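Local coordinates for putative uncharacterized protein (PDB 3F4S) that is a DsbA-type, thioredoxin-fold oxidoreductase that probably introduces disulfide bonds into exported proteins, at residues K32-P37 / M75-R80; M43-S48 / P173-K178; H81-Y86 / N158-A163. The protein carries 1 engineered substitution. One frame throughout, in Å; residues are numbered along the deposited sequence. Where two conformers were deposited one is given.

Contact 1: residues K32-P37 / M75-R80; sequences KLLGDP and MLYIFR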
# COMPACT_ATOMS: atom_id res chain seq x y z
N LYS A 32 4.51 0.47 7.32
CA LYS A 32 5.71 0.44 6.50
C LYS A 32 5.70 1.71 5.66
O LYS A 32 4.73 1.99 4.96
CB LYS A 32 5.70 -0.80 5.61
CG LYS A 32 5.57 -2.11 6.37
CD LYS A 32 6.80 -2.38 7.23
CE LYS A 32 8.05 -2.56 6.39
NZ LYS A 32 9.22 -2.97 7.22
N LEU A 33 6.78 2.48 5.75
CA LEU A 33 6.85 3.79 5.10
C LEU A 33 7.72 3.78 3.85
O LEU A 33 8.68 3.03 3.76
CB LEU A 33 7.39 4.83 6.08
CG LEU A 33 6.74 4.84 7.47
CD1 LEU A 33 7.33 5.97 8.31
CD2 LEU A 33 5.24 4.96 7.38
N LEU A 34 7.35 4.61 2.88
CA LEU A 34 8.20 4.84 1.72
C LEU A 34 8.37 6.34 1.52
O LEU A 34 7.38 7.07 1.38
CB LEU A 34 7.60 4.20 0.46
CG LEU A 34 8.53 4.14 -0.76
CD1 LEU A 34 9.74 3.24 -0.48
CD2 LEU A 34 7.78 3.65 -1.99
N GLY A 35 9.61 6.80 1.53
CA GLY A 35 9.88 8.22 1.41
C GLY A 35 10.17 8.85 2.75
O GLY A 35 10.34 8.15 3.75
N ASP A 36 10.23 10.18 2.77
CA ASP A 36 10.59 10.93 3.97
C ASP A 36 9.42 10.99 4.96
O ASP A 36 8.35 11.49 4.63
CB ASP A 36 11.00 12.35 3.58
CG ASP A 36 11.54 13.16 4.75
OD1 ASP A 36 11.42 12.70 5.91
OD2 ASP A 36 12.08 14.26 4.51
N PRO A 37 9.63 10.47 6.18
CA PRO A 37 8.61 10.51 7.22
C PRO A 37 8.11 11.93 7.50
O PRO A 37 7.00 12.11 7.99
CB PRO A 37 9.34 9.97 8.45
CG PRO A 37 10.42 9.10 7.89
CD PRO A 37 10.85 9.76 6.62
N MET A 75 6.34 13.72 -0.69
CA MET A 75 5.23 12.92 -0.20
C MET A 75 5.69 11.64 0.46
O MET A 75 6.55 10.93 -0.06
CB MET A 75 4.28 12.59 -1.36
CG MET A 75 3.01 11.85 -0.95
SD MET A 75 1.86 11.68 -2.34
CE MET A 75 2.57 10.27 -3.19
N LEU A 76 5.11 11.35 1.63
CA LEU A 76 5.30 10.09 2.33
C LEU A 76 4.22 9.10 1.89
O LEU A 76 3.04 9.43 1.88
CB LEU A 76 5.20 10.32 3.84
CG LEU A 76 5.19 9.08 4.75
CD1 LEU A 76 6.47 8.29 4.58
CD2 LEU A 76 4.99 9.48 6.22
N TYR A 77 4.63 7.89 1.53
CA TYR A 77 3.70 6.88 1.03
C TYR A 77 3.58 5.71 1.99
O TYR A 77 4.58 5.09 2.37
CB TYR A 77 4.17 6.39 -0.35
CG TYR A 77 3.41 5.21 -0.92
CD1 TYR A 77 2.13 5.36 -1.42
CD2 TYR A 77 4.01 3.95 -0.99
CE1 TYR A 77 1.44 4.28 -1.97
CE2 TYR A 77 3.33 2.87 -1.52
CZ TYR A 77 2.05 3.04 -2.02
OH TYR A 77 1.38 1.96 -2.57
N ILE A 78 2.34 5.41 2.39
CA ILE A 78 2.06 4.30 3.29
C ILE A 78 1.06 3.35 2.64
O ILE A 78 -0.11 3.68 2.47
CB ILE A 78 1.47 4.80 4.62
CG1 ILE A 78 2.45 5.76 5.30
CG2 ILE A 78 1.13 3.61 5.52
CD1 ILE A 78 1.98 6.27 6.66
N PHE A 79 1.54 2.16 2.29
CA PHE A 79 0.71 1.12 1.70
C PHE A 79 0.19 0.23 2.81
O PHE A 79 0.97 -0.24 3.65
CB PHE A 79 1.53 0.28 0.72
CG PHE A 79 0.72 -0.79 0.02
CD1 PHE A 79 -0.23 -0.44 -0.93
CD2 PHE A 79 0.91 -2.13 0.31
CE1 PHE A 79 -0.97 -1.41 -1.58
CE2 PHE A 79 0.17 -3.11 -0.33
CZ PHE A 79 -0.78 -2.75 -1.28
N ARG A 80 -1.12 -0.01 2.82
CA ARG A 80 -1.74 -0.91 3.78
C ARG A 80 -2.47 -2.03 3.05
O ARG A 80 -3.17 -1.78 2.06
CB ARG A 80 -2.69 -0.15 4.72
CG ARG A 80 -1.95 0.79 5.68
CD ARG A 80 -2.90 1.61 6.54
NE ARG A 80 -2.17 2.58 7.35
CZ ARG A 80 -2.72 3.62 7.95
NH1 ARG A 80 -4.03 3.84 7.83
NH2 ARG A 80 -1.98 4.46 8.67
O HOH W 1 4.58 2.19 2.27
O HOH W 2 1.70 0.13 6.37
O HOH W 3 9.30 11.43 0.37
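Leu76 packs against the backbone of Leu34, Asp36 and Pro37, and it has the most surface buried by this contact. With CG anti to the backbone N (chi1 172°), Leu76 CG sits 4.0 Å from Asp36 O. The branches then divide between partners. Leu76 CD1 lies 3.5 Å from Leu34 O, and Leu76 CD2 lies 3.8 Å from Pro37 O. Closer to the chain, Leu76 CB is 3.5 Å from Asp36 O. The carbonyl oxygens of Leu34, Asp36 and Pro37 thus lie round the Leu76 side chain. Pro37 O also accepts a hydrogen bond from Asn180 ND2.

Leu34 and Tyr77 form an antiparallel hydrogen-bonded pair. Leu34 N donates to Tyr77 O at 2.9 Å, and Tyr77 N returns a straighter bond to Leu34 O. The side chain of Leu34 meets the Tyr77 ring at its edge, near the ring plane, with Leu34 CB 3.9 Å from Tyr77 CD2. Phe105 and Ile70 also touch Leu34.

Leu33 and Ile78 lie side by side and point the same way, with Leu33 CD2 3.6 Å from Ile78 CG1. Direct pairing is short, and waters continue it at both ends. One links Lys32 O, Tyr77 O and Phe79 N. Another joins Lys32 N to Phe79 O, and a third joins Asp36 N to Met75 O. The arrangement is a short antiparallel edge strand laid against strand 75-81, as at the margin of the central sheet in DsbA-type thioredoxin folds.

Contact 2: residues M43-S48 / P173-K178; sequences MIEYAS and PIFFIK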
# COMPACT_ATOMS: atom_id res chain seq x y z
N MET A 43 0.29 10.11 1.58
CA MET A 43 -0.63 9.25 0.85
C MET A 43 -0.71 7.89 1.54
O MET A 43 0.31 7.24 1.76
CB MET A 43 -0.20 9.04 -0.61
CG MET A 43 -0.94 7.89 -1.30
SD MET A 43 -0.40 7.59 -2.99
CE MET A 43 -1.06 9.03 -3.81
N ILE A 44 -1.93 7.49 1.89
CA ILE A 44 -2.18 6.15 2.40
C ILE A 44 -2.99 5.41 1.35
O ILE A 44 -4.01 5.91 0.91
CB ILE A 44 -2.97 6.18 3.73
CG1 ILE A 44 -2.15 6.88 4.82
CG2 ILE A 44 -3.38 4.77 4.16
CD1 ILE A 44 -2.95 7.22 6.07
N GLU A 45 -2.51 4.25 0.93
CA GLU A 45 -3.21 3.44 -0.05
C GLU A 45 -3.62 2.11 0.58
O GLU A 45 -2.80 1.44 1.20
CB GLU A 45 -2.31 3.16 -1.26
CG GLU A 45 -2.95 2.18 -2.23
CD GLU A 45 -2.04 1.81 -3.41
OE1 GLU A 45 -0.94 2.39 -3.56
OE2 GLU A 45 -2.44 0.93 -4.21
N TYR A 46 -4.89 1.74 0.41
CA TYR A 46 -5.34 0.38 0.70
C TYR A 46 -5.59 -0.34 -0.62
O TYR A 46 -6.33 0.16 -1.48
CB TYR A 46 -6.64 0.39 1.50
CG TYR A 46 -6.50 0.78 2.95
CD1 TYR A 46 -6.28 -0.18 3.93
CD2 TYR A 46 -6.59 2.11 3.34
CE1 TYR A 46 -6.17 0.17 5.28
CE2 TYR A 46 -6.48 2.48 4.68
CZ TYR A 46 -6.26 1.51 5.64
OH TYR A 46 -6.16 1.87 6.95
N ALA A 47 -5.01 -1.52 -0.79
CA ALA A 47 -5.24 -2.29 -2.01
C ALA A 47 -5.02 -3.77 -1.78
O ALA A 47 -4.28 -4.16 -0.88
CB ALA A 47 -4.33 -1.79 -3.13
N SER A 48 -5.67 -4.58 -2.60
CA SER A 48 -5.44 -6.02 -2.64
C SER A 48 -4.38 -6.30 -3.69
O SER A 48 -4.43 -5.75 -4.80
CB SER A 48 -6.74 -6.73 -3.03
OG SER A 48 -6.46 -8.01 -3.57
N PRO A 173 -8.81 -0.13 -5.40
CA PRO A 173 -8.03 0.54 -4.36
C PRO A 173 -8.69 1.80 -3.79
O PRO A 173 -9.59 2.39 -4.40
CB PRO A 173 -6.76 0.93 -5.09
CG PRO A 173 -7.23 1.21 -6.50
CD PRO A 173 -8.39 0.27 -6.76
N ILE A 174 -8.23 2.23 -2.63
CA ILE A 174 -8.64 3.49 -2.04
C ILE A 174 -7.38 4.25 -1.63
O ILE A 174 -6.42 3.65 -1.11
CB ILE A 174 -9.52 3.27 -0.80
CG1 ILE A 174 -10.88 2.69 -1.20
CG2 ILE A 174 -9.70 4.58 -0.04
CD1 ILE A 174 -11.80 3.70 -1.86
N PHE A 175 -7.39 5.56 -1.85
CA PHE A 175 -6.26 6.42 -1.50
C PHE A 175 -6.73 7.56 -0.62
O PHE A 175 -7.76 8.17 -0.87
CB PHE A 175 -5.64 7.03 -2.76
CG PHE A 175 -5.22 6.01 -3.78
CD1 PHE A 175 -3.91 5.53 -3.80
CD2 PHE A 175 -6.12 5.54 -4.72
CE1 PHE A 175 -3.53 4.60 -4.74
CE2 PHE A 175 -5.73 4.60 -5.66
CZ PHE A 175 -4.43 4.13 -5.67
N PHE A 176 -5.96 7.84 0.42
CA PHE A 176 -6.19 9.02 1.22
C PHE A 176 -4.97 9.91 1.05
O PHE A 176 -3.84 9.49 1.31
CB PHE A 176 -6.40 8.66 2.69
CG PHE A 176 -7.61 7.80 2.92
CD1 PHE A 176 -8.87 8.37 3.09
CD2 PHE A 176 -7.50 6.42 2.96
CE1 PHE A 176 -9.98 7.58 3.29
CE2 PHE A 176 -8.61 5.62 3.17
CZ PHE A 176 -9.86 6.20 3.33
N ILE A 177 -5.21 11.14 0.59
CA ILE A 177 -4.14 12.09 0.34
C ILE A 177 -4.40 13.37 1.12
O ILE A 177 -5.42 14.03 0.93
CB ILE A 177 -4.00 12.40 -1.16
CG1 ILE A 177 -3.90 11.10 -1.97
CG2 ILE A 177 -2.77 13.29 -1.41
CD1 ILE A 177 -4.01 11.30 -3.47
N LYS A 178 -3.46 13.73 1.99
CA LYS A 178 -3.68 14.82 2.92
C LYS A 178 -2.35 15.41 3.36
O LYS A 178 -1.29 14.86 3.07
CB LYS A 178 -4.46 14.33 4.15
CG LYS A 178 -3.71 13.28 4.97
CD LYS A 178 -4.59 12.65 6.05
CE LYS A 178 -5.11 13.69 7.03
NZ LYS A 178 -4.02 14.45 7.70
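Pro173 follows a cis peptide bond and meets Ala47 at the end of this strand pair, with Pro173 CB 4.1 Å from Ala47 CB. Ala47 in turn touches the Cys51-Cys54 pair, whose disulfide is seen in the structure. The position matches the cis-proline that lies beside the CxxC motif in thioredoxin folds.

From there the strands run antiparallel, at 172° between their directions. Two hydrogen-bonded pairs hold them. Ile44 N donates to Phe176 O at 2.8 Å, and Phe176 N answers to Ile44 O. Tyr46 and Ile174 exchange the same two bonds. Between them CA-H groups also approach carbonyls, as where Phe175 CA is 3.3 Å from Ile44 O.

One side of the sheet carries Met43, Glu45, Phe175 and Ile177. Glu45 extends alongside Phe175, and Glu45 CD comes to 3.4 Å from Phe175 CE1. The carboxylate is turned 41° from the ring plane. Met43 SD makes an oblique Met-aromatic contact, 5.4 Å from the centroid of the Phe175 ring. A bend at chi3 (-71°) then takes Met43 CE to 3.7 Å from Ile177 CD1. Phe202 of helix 199-216 touches Met43 and Ile177 and meets the Phe175 ring edge-to-face.

On the other side, Tyr46 CD2 lies at the edge of the Phe176 ring, 4.1 Å from Phe176 CE2. The Tyr46 hydroxyl is hydrogen-bonded to Arg80 NH1.

Glu45 is the polar exception on its side of the sheet. Its buried carboxylate is satisfied through Tyr77 OH at OE1 and His58 NE2 at OE2. These two bonds, with Phe175 alongside, would hold the group in place and limit its rotation.

Contact 3: residues H81-Y86 / N158-A163; sequences HFPLDY and NDKSLA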
# COMPACT_ATOMS: atom_id res chain seq x y z
N HIS A 81 -2.29 -3.25 3.52
CA HIS A 81 -2.87 -4.42 2.86
C HIS A 81 -4.39 -4.47 3.03
O HIS A 81 -4.93 -4.05 4.06
CB HIS A 81 -2.25 -5.71 3.41
CG HIS A 81 -0.82 -5.92 3.00
ND1 HIS A 81 -0.45 -6.09 1.68
CD2 HIS A 81 0.32 -6.00 3.73
CE1 HIS A 81 0.86 -6.27 1.62
NE2 HIS A 81 1.35 -6.22 2.84
N PHE A 82 -5.06 -4.96 2.00
CA PHE A 82 -6.50 -5.19 2.06
C PHE A 82 -6.78 -6.47 1.28
O PHE A 82 -7.33 -6.41 0.17
CB PHE A 82 -7.25 -4.02 1.44
CG PHE A 82 -8.68 -3.90 1.88
CD1 PHE A 82 -9.02 -3.11 2.96
CD2 PHE A 82 -9.68 -4.59 1.21
CE1 PHE A 82 -10.35 -2.99 3.37
CE2 PHE A 82 -11.01 -4.48 1.62
CZ PHE A 82 -11.34 -3.68 2.70
N PRO A 83 -6.40 -7.63 1.83
CA PRO A 83 -6.53 -8.84 1.01
C PRO A 83 -7.97 -9.33 0.95
O PRO A 83 -8.75 -9.12 1.88
CB PRO A 83 -5.62 -9.85 1.72
CG PRO A 83 -4.68 -9.00 2.54
CD PRO A 83 -5.53 -7.85 3.00
N LEU A 84 -8.29 -9.96 -0.18
CA LEU A 84 -9.66 -10.38 -0.46
C LEU A 84 -9.78 -11.86 -0.77
O LEU A 84 -10.88 -12.37 -1.02
CB LEU A 84 -10.24 -9.56 -1.62
CG LEU A 84 -10.39 -8.07 -1.32
CD1 LEU A 84 -10.81 -7.34 -2.57
CD2 LEU A 84 -11.40 -7.84 -0.19
N ASP A 85 -8.65 -12.56 -0.78
CA ASP A 85 -8.65 -13.97 -1.14
C ASP A 85 -7.43 -14.67 -0.56
O ASP A 85 -6.59 -14.03 0.09
CB ASP A 85 -8.68 -14.11 -2.67
CG ASP A 85 -7.60 -13.30 -3.34
OD1 ASP A 85 -6.46 -13.39 -2.90
OD2 ASP A 85 -7.88 -12.57 -4.30
N TYR A 86 -7.33 -15.97 -0.80
CA TYR A 86 -6.27 -16.77 -0.21
C TYR A 86 -4.88 -16.31 -0.68
O TYR A 86 -3.99 -16.07 0.15
CB TYR A 86 -6.49 -18.25 -0.50
CG TYR A 86 -5.43 -19.16 0.05
CD1 TYR A 86 -5.51 -19.67 1.35
CD2 TYR A 86 -4.34 -19.53 -0.73
CE1 TYR A 86 -4.53 -20.54 1.85
CE2 TYR A 86 -3.35 -20.38 -0.24
CZ TYR A 86 -3.45 -20.87 1.04
OH TYR A 86 -2.46 -21.72 1.50
N ASN A 158 -6.99 -7.88 10.95
CA ASN A 158 -7.53 -6.90 11.88
C ASN A 158 -7.34 -5.47 11.37
O ASN A 158 -8.24 -4.65 11.50
CB ASN A 158 -6.99 -7.12 13.29
CG ASN A 158 -7.70 -8.26 14.01
OD1 ASN A 158 -7.23 -9.40 14.02
ND2 ASN A 158 -8.87 -7.96 14.55
N ASP A 159 -6.20 -5.19 10.76
CA ASP A 159 -6.00 -3.88 10.14
C ASP A 159 -7.05 -3.66 9.04
O ASP A 159 -7.58 -2.57 8.89
CB ASP A 159 -4.59 -3.74 9.55
CG ASP A 159 -3.53 -3.59 10.62
OD1 ASP A 159 -3.87 -3.37 11.80
OD2 ASP A 159 -2.33 -3.70 10.26
N LYS A 160 -7.34 -4.71 8.29
CA LYS A 160 -8.37 -4.65 7.25
C LYS A 160 -9.76 -4.38 7.85
O LYS A 160 -10.48 -3.50 7.37
CB LYS A 160 -8.38 -5.93 6.41
CG LYS A 160 -9.57 -6.07 5.46
CD LYS A 160 -9.56 -7.43 4.75
CE LYS A 160 -10.92 -7.76 4.13
NZ LYS A 160 -10.98 -9.11 3.49
N SER A 161 -10.15 -5.13 8.88
CA SER A 161 -11.49 -4.95 9.43
C SER A 161 -11.64 -3.56 10.08
O SER A 161 -12.71 -2.95 10.02
CB SER A 161 -11.87 -6.08 10.40
OG SER A 161 -11.03 -6.10 11.54
N LEU A 162 -10.55 -3.06 10.65
CA LEU A 162 -10.52 -1.71 11.22
C LEU A 162 -10.79 -0.65 10.14
O LEU A 162 -11.56 0.29 10.35
CB LEU A 162 -9.17 -1.47 11.88
CG LEU A 162 -8.91 -0.19 12.68
CD1 LEU A 162 -9.94 -0.01 13.79
CD2 LEU A 162 -7.50 -0.22 13.24
N ALA A 163 -10.17 -0.83 8.97
CA ALA A 163 -10.38 0.08 7.85
C ALA A 163 -11.82 0.01 7.33
O ALA A 163 -12.42 1.03 6.99
CB ALA A 163 -9.39 -0.24 6.72
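Lys160 lies across Phe82 at about a right angle and makes a CH-pi contact with it. Lys160 CG, anti to the backbone N (chi1 170°), stands over one face of the ring, 3.9 Å from the centroid of Phe82 and offset toward the rim. Further along the chain, Lys160 CE passes 4.1 Å from Phe82 CE2. Ala163 adds an apolar contact at the edge of the same ring, where its CB is 4.4 Å from Phe82 CE1.

These contacts join the loop after strand 75-81 to helix 150-167. In DsbA proteins a helical domain is inserted into the thioredoxin fold. Here the loop leads into the helical insertion, and helix 150-167 leads back toward the sheet. Tyr46 of the sheet touches both Phe82 and Ala163.

The polar part is one hydrogen bond. The Lys160 chain stays extended beyond CG, which carries the ammonium group to the loop. Lys160 NZ donates to Pro83 O at 2.8 Å, nearly along the C=O axis. Pro83 has two deposited conformers, and this geometry is for one of them. Leu84 CD2 lies 3.9 Å from Lys160 NZ and borders the ammonium group.

In the fold
From the N terminus, segment 32-37 comes first, followed by strand 41-47. Contact 1 closes its loop when strand 75-81 inserts between these two. Contact 2 opens inside that loop and closes much later, at strand 174-179, so contacts 1 and 2 cross. They share one sheet, and Arg80 N probably bonds to Glu45 O between them. Contact 3 starts directly after contact 1. It spans most of the helical insertion and is nested inside the loop closed by contact 2. Phe82 N probably bonds to Ala47 O. Contact 3 thereby ties the helical part to the sheet to which contacts 1 and 2 belong.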